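Local coordinates for protein UDP-glucose 6-dehydrogenase (Pyrobaculum islandicum, PDB 3VTF) that probably catalyses the NAD-dependent oxidation of UDP-glucose to UDP-glucuronate, and binds UDP-glucose, at residues L278-G282 / S283-K287; V423-G426 / R427-K431. One frame throughout, in Å; residues are numbered along the deposited sequence.

Both contacts are local turns that help form the UDP-glucose site, but from different domains. They share no element: contact 1 runs from a loop into helix 285-298, contact 2 from strand 422-425 into the following loop. The centre of contact 1, partly buried in the central domain, lies about 8 Å from the centre of the chain. The centre of contact 2, buried in the UDP-binding domain, lies about 24 Å from it. Contact 1 depends on aromatic packing, glycines and bridging waters, contact 2 on one carboxylate that binds backbone N-H groups. The start of contact 1 meets the bend of contact 2: Leu278 N to Gly426 O and Gly279 O to Arg427 NH2 are probable hydrogen bonds.

Contact 1. Residues L278-G282 / S283-K287; sequences LGFGG and SCFPK. With UPG (uridine-5'-diphosphate-glucose), chain B.
Phe285 turns the edge of its ring toward the face of Phe280 in an offset edge-to-face pair. The planes stand at 76°, and the centroids are 5.9 Å apart. The tight point is Phe280 CD1, which lies 3.4 Å from Phe285 CB. Phe280 CG sits between the backbone N and the carbonyl carbon (chi1 43°), which swings the ring back against the start of helix 285-298. Pro286 fills in at the edge of this ring, and its CD lies 3.3 Å from Gly282 O. The backbone angles of Gly279 and Gly282 leave no room for a CB.

The same turn lines the UDP-glucose. Gly281 N donates a nearly straight bond (176°) to ribose O3C, 2.9 Å away. Phe285 CE1 packs 3.5 Å from glucose C1'. Cys284, the predicted nucleophile, places its sulfur beside C6', the carbon to be oxidised. Water 1 accepts the N-H of Phe285 and donates to Gly281 O and to phosphate O2B, so it ties the helix start to the diphosphate. An alanine in place of Phe285 would probably leave the Phe280 face without its aromatic mate and open a gap beside the glucose.

The looser side carries Ser283 and Lys287, both partly exposed. There water 2 joins Gly282 O to Lys287 N, the latter bond weak. Lys287 NZ reaches Thr107 O. Helix 221-251 meets Phe280 with Ala236 and Ser240, and Phe285 with Asn232 and Leu235. Helix 304-328 covers Phe280 with Val309 and Asn313.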
loop_
_atom_site.group_PDB
_atom_site.type_symbol
_atom_site.label_atom_id
_atom_site.label_comp_id
_atom_site.label_asym_id
_atom_site.label_seq_id
_atom_site.Cartn_x
_atom_site.Cartn_y
_atom_site.Cartn_z
ATOM N N LEU A 278 5.810 3.741 16.519
ATOM C CA LEU A 278 4.791 4.446 17.292
ATOM C C LEU A 278 3.677 5.043 16.471
ATOM O O LEU A 278 2.688 5.531 17.044
ATOM C CB LEU A 278 5.427 5.584 18.093
ATOM C CG LEU A 278 6.265 5.243 19.300
ATOM C CD1 LEU A 278 6.587 6.607 19.954
ATOM C CD2 LEU A 278 5.338 4.510 20.246
ATOM N N GLY A 279 3.837 5.029 15.157
ATOM C CA GLY A 279 2.781 5.512 14.219
ATOM C C GLY A 279 3.101 6.866 13.642
ATOM O O GLY A 279 4.210 7.411 13.891
ATOM N N PHE A 280 2.128 7.491 12.966
ATOM C CA PHE A 280 2.461 8.812 12.312
ATOM C C PHE A 280 1.930 9.949 13.153
ATOM O O PHE A 280 0.804 9.854 13.715
ATOM C CB PHE A 280 1.885 8.837 10.869
ATOM C CG PHE A 280 0.444 8.269 10.772
ATOM C CD1 PHE A 280 -0.657 9.114 10.961
ATOM C CD2 PHE A 280 0.200 6.938 10.469
ATOM C CE1 PHE A 280 -1.953 8.671 10.894
ATOM C CE2 PHE A 280 -1.103 6.442 10.391
ATOM C CZ PHE A 280 -2.212 7.324 10.626
ATOM N N GLY A 281 2.716 11.052 13.238
ATOM C CA GLY A 281 2.230 12.265 13.838
ATOM C C GLY A 281 2.355 13.392 12.789
ATOM O O GLY A 281 2.274 13.140 11.556
ATOM N N GLY A 282 2.556 14.609 13.259
ATOM C CA GLY A 282 2.679 15.776 12.340
ATOM C C GLY A 282 1.277 16.352 12.069
ATOM O O GLY A 282 0.239 15.772 12.460
ATOM N N SER A 283 1.255 17.488 11.397
ATOM C CA SER A 283 0.001 18.202 11.175
ATOM C C SER A 283 -0.705 17.751 9.944
ATOM O O SER A 283 -1.725 18.359 9.629
ATOM C CB SER A 283 0.190 19.730 11.069
ATOM O OG SER A 283 1.084 20.013 10.005
ATOM N N CYS A 284 -0.232 16.682 9.257
ATOM C CA CYS A 284 -0.978 16.234 8.092
ATOM C C CYS A 284 -1.662 14.901 8.192
ATOM O O CYS A 284 -2.877 14.821 7.965
ATOM C CB CYS A 284 -0.077 16.316 6.842
ATOM S SG CYS A 284 0.237 18.129 6.518
ATOM N N PHE A 285 -0.895 13.807 8.395
ATOM C CA PHE A 285 -1.504 12.523 8.202
ATOM C C PHE A 285 -2.677 12.239 9.179
ATOM O O PHE A 285 -3.687 11.703 8.752
ATOM C CB PHE A 285 -0.431 11.396 8.394
ATOM C CG PHE A 285 0.390 11.111 7.149
ATOM C CD1 PHE A 285 0.276 11.914 5.979
ATOM C CD2 PHE A 285 1.223 10.015 7.125
ATOM C CE1 PHE A 285 1.046 11.629 4.858
ATOM C CE2 PHE A 285 1.930 9.705 5.984
ATOM C CZ PHE A 285 1.883 10.556 4.869
ATOM N N PRO A 286 -2.518 12.526 10.488
ATOM C CA PRO A 286 -3.641 12.217 11.411
ATOM C C PRO A 286 -4.881 13.003 10.955
ATOM O O PRO A 286 -5.939 12.395 10.786
ATOM C CB PRO A 286 -3.159 12.696 12.785
ATOM C CG PRO A 286 -1.592 12.678 12.628
ATOM C CD PRO A 286 -1.416 13.185 11.191
ATOM N N LYS A 287 -4.741 14.293 10.697
ATOM C CA LYS A 287 -5.959 15.105 10.469
ATOM C C LYS A 287 -6.493 14.884 9.049
ATOM O O LYS A 287 -7.738 14.917 8.812
ATOM C CB LYS A 287 -5.715 16.560 10.854
ATOM C CG LYS A 287 -4.713 17.402 10.003
ATOM C CD LYS A 287 -5.347 18.072 8.782
ATOM C CE LYS A 287 -4.345 19.017 8.098
ATOM N NZ LYS A 287 -4.896 19.366 6.761
HETATM N N1 UPG B . 6.418 7.638 9.657
HETATM C C2 UPG B . 6.344 6.322 10.204
HETATM N N3 UPG B . 6.811 5.297 9.488
HETATM C C4 UPG B . 7.290 5.508 8.205
HETATM C C5 UPG B . 7.358 6.813 7.602
HETATM C C6 UPG B . 6.851 7.871 8.383
HETATM O O2 UPG B . 5.872 6.105 11.366
HETATM O O4 UPG B . 7.677 4.492 7.536
HETATM C C1C UPG B . 5.850 8.703 10.517
HETATM C C2C UPG B . 6.869 9.809 10.708
HETATM O O2C UPG B . 7.699 9.590 11.846
HETATM C C3C UPG B . 5.968 11.047 10.911
HETATM C C4C UPG B . 4.736 10.759 10.053
HETATM O O4C UPG B . 4.829 9.354 9.727
HETATM O O3C UPG B . 5.481 11.060 12.279
HETATM C C5C UPG B . 4.700 11.565 8.733
HETATM O O5C UPG B . 6.020 11.542 8.176
HETATM P PA UPG B . 6.324 12.363 6.734
HETATM O O1A UPG B . 5.486 11.745 5.568
HETATM O O2A UPG B . 7.853 12.594 6.634
HETATM O O3A UPG B . 5.868 13.834 7.204
HETATM P PB UPG B . 5.058 15.035 6.433
HETATM O O1B UPG B . 5.986 16.221 6.358
HETATM O O2B UPG B . 3.880 15.081 7.438
HETATM O O3B UPG B . 4.730 14.653 4.920
HETATM C "C1'" UPG B . 3.413 14.144 4.547
HETATM C "C2'" UPG B . 3.568 13.467 3.202
HETATM C "C3'" UPG B . 3.810 14.564 2.138
HETATM C "C4'" UPG B . 2.620 15.552 2.206
HETATM C "C5'" UPG B . 2.667 16.266 3.616
HETATM C "C6'" UPG B . 1.530 17.268 3.918
HETATM O "O2'" UPG B . 4.816 12.711 3.456
HETATM O "O3'" UPG B . 3.869 13.917 0.882
HETATM O "O4'" UPG B . 2.860 16.568 1.208
HETATM O "O5'" UPG B . 2.412 15.162 4.530
HETATM O "O6'" UPG B . 0.335 16.883 3.197
HETATM O O HOH W 1 1.792 14.387 9.139
HETATM O O HOH W 2 -2.673 16.079 12.059
#

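Contact 2. Residues V423-G426 / R427-K431; sequences VVDG and RYVKK
At the end of strand 422-425 the chain bends at Gly426, which brings Arg427 N to the Asp425 carboxylate, and the positive phi of Tyr428 (63°) turns it on so that Val429 N also faces that group. Asp425 CG lies anti to its own N (chi1 -175°), and this sends the carboxylate into the turn. Asp425 OD1 accepts Arg427 N at 3.1 Å, closing an Asx turn. That donor comes from above the carboxylate plane, 41° out of it. Asp425 OD2 accepts Val429 N at 2.8 Å through its syn lone pair. Tyr428 N lies 3.0 Å from Asp425 OD1.

Arg427 folds back over Gly426 through a bend at chi2. Its CD rests 3.3 Å from Gly426 O, and its NE bonds to Ala407 O. The guanidinium extends beyond the turn to the UDP-glucose, which Arg427 binds. Tyr428 points away from the strand, with its OH on Asp255 and its ring stacked with Tyr257. The strand itself lies between strands 403-406 and 437-440 of the parallel sheet.

The Asp425 carboxylate is buried and is met by two backbone N-H groups and by the hydroxyl of Tyr438. These dipoles would be expected to favour its charged form. The carboxylate grips the turn at two points, which is consistent with a fixed backbone from which Arg427 reaches the ligand.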
loop_
_atom_site.group_PDB
_atom_site.type_symbol
_atom_site.label_atom_id
_atom_site.label_comp_id
_atom_site.label_asym_id
_atom_site.label_seq_id
_atom_site.Cartn_x
_atom_site.Cartn_y
_atom_site.Cartn_z
ATOM N N VAL A 423 14.180 -0.470 27.699
ATOM C CA VAL A 423 13.932 0.385 26.579
ATOM C C VAL A 423 12.728 -0.210 25.853
ATOM O O VAL A 423 12.732 -1.404 25.482
ATOM C CB VAL A 423 15.112 0.382 25.609
ATOM C CG1 VAL A 423 14.834 1.169 24.318
ATOM C CG2 VAL A 423 16.371 0.902 26.295
ATOM N N VAL A 424 11.762 0.662 25.572
ATOM C CA VAL A 424 10.630 0.338 24.652
ATOM C C VAL A 424 10.972 1.172 23.421
ATOM O O VAL A 424 10.987 2.421 23.492
ATOM C CB VAL A 424 9.287 0.735 25.284
ATOM C CG1 VAL A 424 8.174 0.693 24.251
ATOM C CG2 VAL A 424 8.942 -0.212 26.470
ATOM N N ASP A 425 11.336 0.494 22.345
ATOM C CA ASP A 425 11.823 1.169 21.147
ATOM C C ASP A 425 10.661 1.436 20.181
ATOM O O ASP A 425 10.022 0.469 19.612
ATOM C CB ASP A 425 12.812 0.243 20.450
ATOM C CG ASP A 425 13.471 0.870 19.261
ATOM O OD1 ASP A 425 13.133 2.018 18.909
ATOM O OD2 ASP A 425 14.342 0.215 18.641
ATOM N N GLY A 426 10.357 2.719 19.978
ATOM C CA GLY A 426 9.187 3.020 19.099
ATOM C C GLY A 426 9.523 3.310 17.704
ATOM O O GLY A 426 8.613 3.599 16.923
ATOM N N ARG A 427 10.821 3.370 17.404
ATOM C CA ARG A 427 11.326 3.753 16.088
ATOM C C ARG A 427 12.412 2.882 15.423
ATOM O O ARG A 427 12.907 3.270 14.389
ATOM C CB ARG A 427 11.787 5.209 16.094
ATOM C CG ARG A 427 10.706 6.189 16.467
ATOM C CD ARG A 427 9.657 6.306 15.376
ATOM N NE ARG A 427 8.636 7.272 15.737
ATOM C CZ ARG A 427 7.433 7.331 15.192
ATOM N NH1 ARG A 427 7.077 6.477 14.266
ATOM N NH2 ARG A 427 6.580 8.247 15.591
ATOM N N TYR A 428 12.738 1.721 15.987
ATOM C CA TYR A 428 13.803 0.866 15.464
ATOM C C TYR A 428 15.203 1.452 15.487
ATOM O O TYR A 428 15.682 1.940 14.491
ATOM C CB TYR A 428 13.485 0.364 14.066
ATOM C CG TYR A 428 14.117 -0.948 13.719
ATOM C CD1 TYR A 428 13.533 -2.132 14.097
ATOM C CD2 TYR A 428 15.286 -1.007 12.992
ATOM C CE1 TYR A 428 14.093 -3.340 13.776
ATOM C CE2 TYR A 428 15.863 -2.214 12.672
ATOM C CZ TYR A 428 15.263 -3.380 13.072
ATOM O OH TYR A 428 15.806 -4.589 12.754
ATOM N N VAL A 429 15.807 1.475 16.666
ATOM C CA VAL A 429 17.206 1.836 16.804
ATOM C C VAL A 429 18.038 0.597 17.169
ATOM O O VAL A 429 17.926 0.086 18.260
ATOM C CB VAL A 429 17.355 2.930 17.870
ATOM C CG1 VAL A 429 18.803 3.312 18.067
ATOM C CG2 VAL A 429 16.519 4.142 17.499
ATOM N N LYS A 430 18.892 0.152 16.249
ATOM C CA LYS A 430 19.588 -1.162 16.351
ATOM C C LYS A 430 20.454 -1.246 17.620
ATOM O O LYS A 430 20.430 -2.259 18.341
ATOM C CB LYS A 430 20.478 -1.429 15.093
ATOM C CG LYS A 430 19.731 -1.550 13.754
ATOM C CD LYS A 430 20.325 -2.638 12.869
ATOM C CE LYS A 430 19.329 -3.132 11.816
ATOM N NZ LYS A 430 19.176 -2.176 10.680
ATOM N N LYS A 431 21.125 -0.145 17.933
ATOM C CA LYS A 431 21.967 -0.063 19.140
ATOM C C LYS A 431 21.233 -0.317 20.451
ATOM O O LYS A 431 21.846 -0.891 21.406
ATOM C CB LYS A 431 22.795 1.220 19.235
ATOM C CG LYS A 431 24.237 0.859 19.745
ATOM C CD LYS A 431 25.014 2.069 20.153
ATOM C CE LYS A 431 26.326 1.782 20.889
ATOM N NZ LYS A 431 25.941 1.844 22.301
#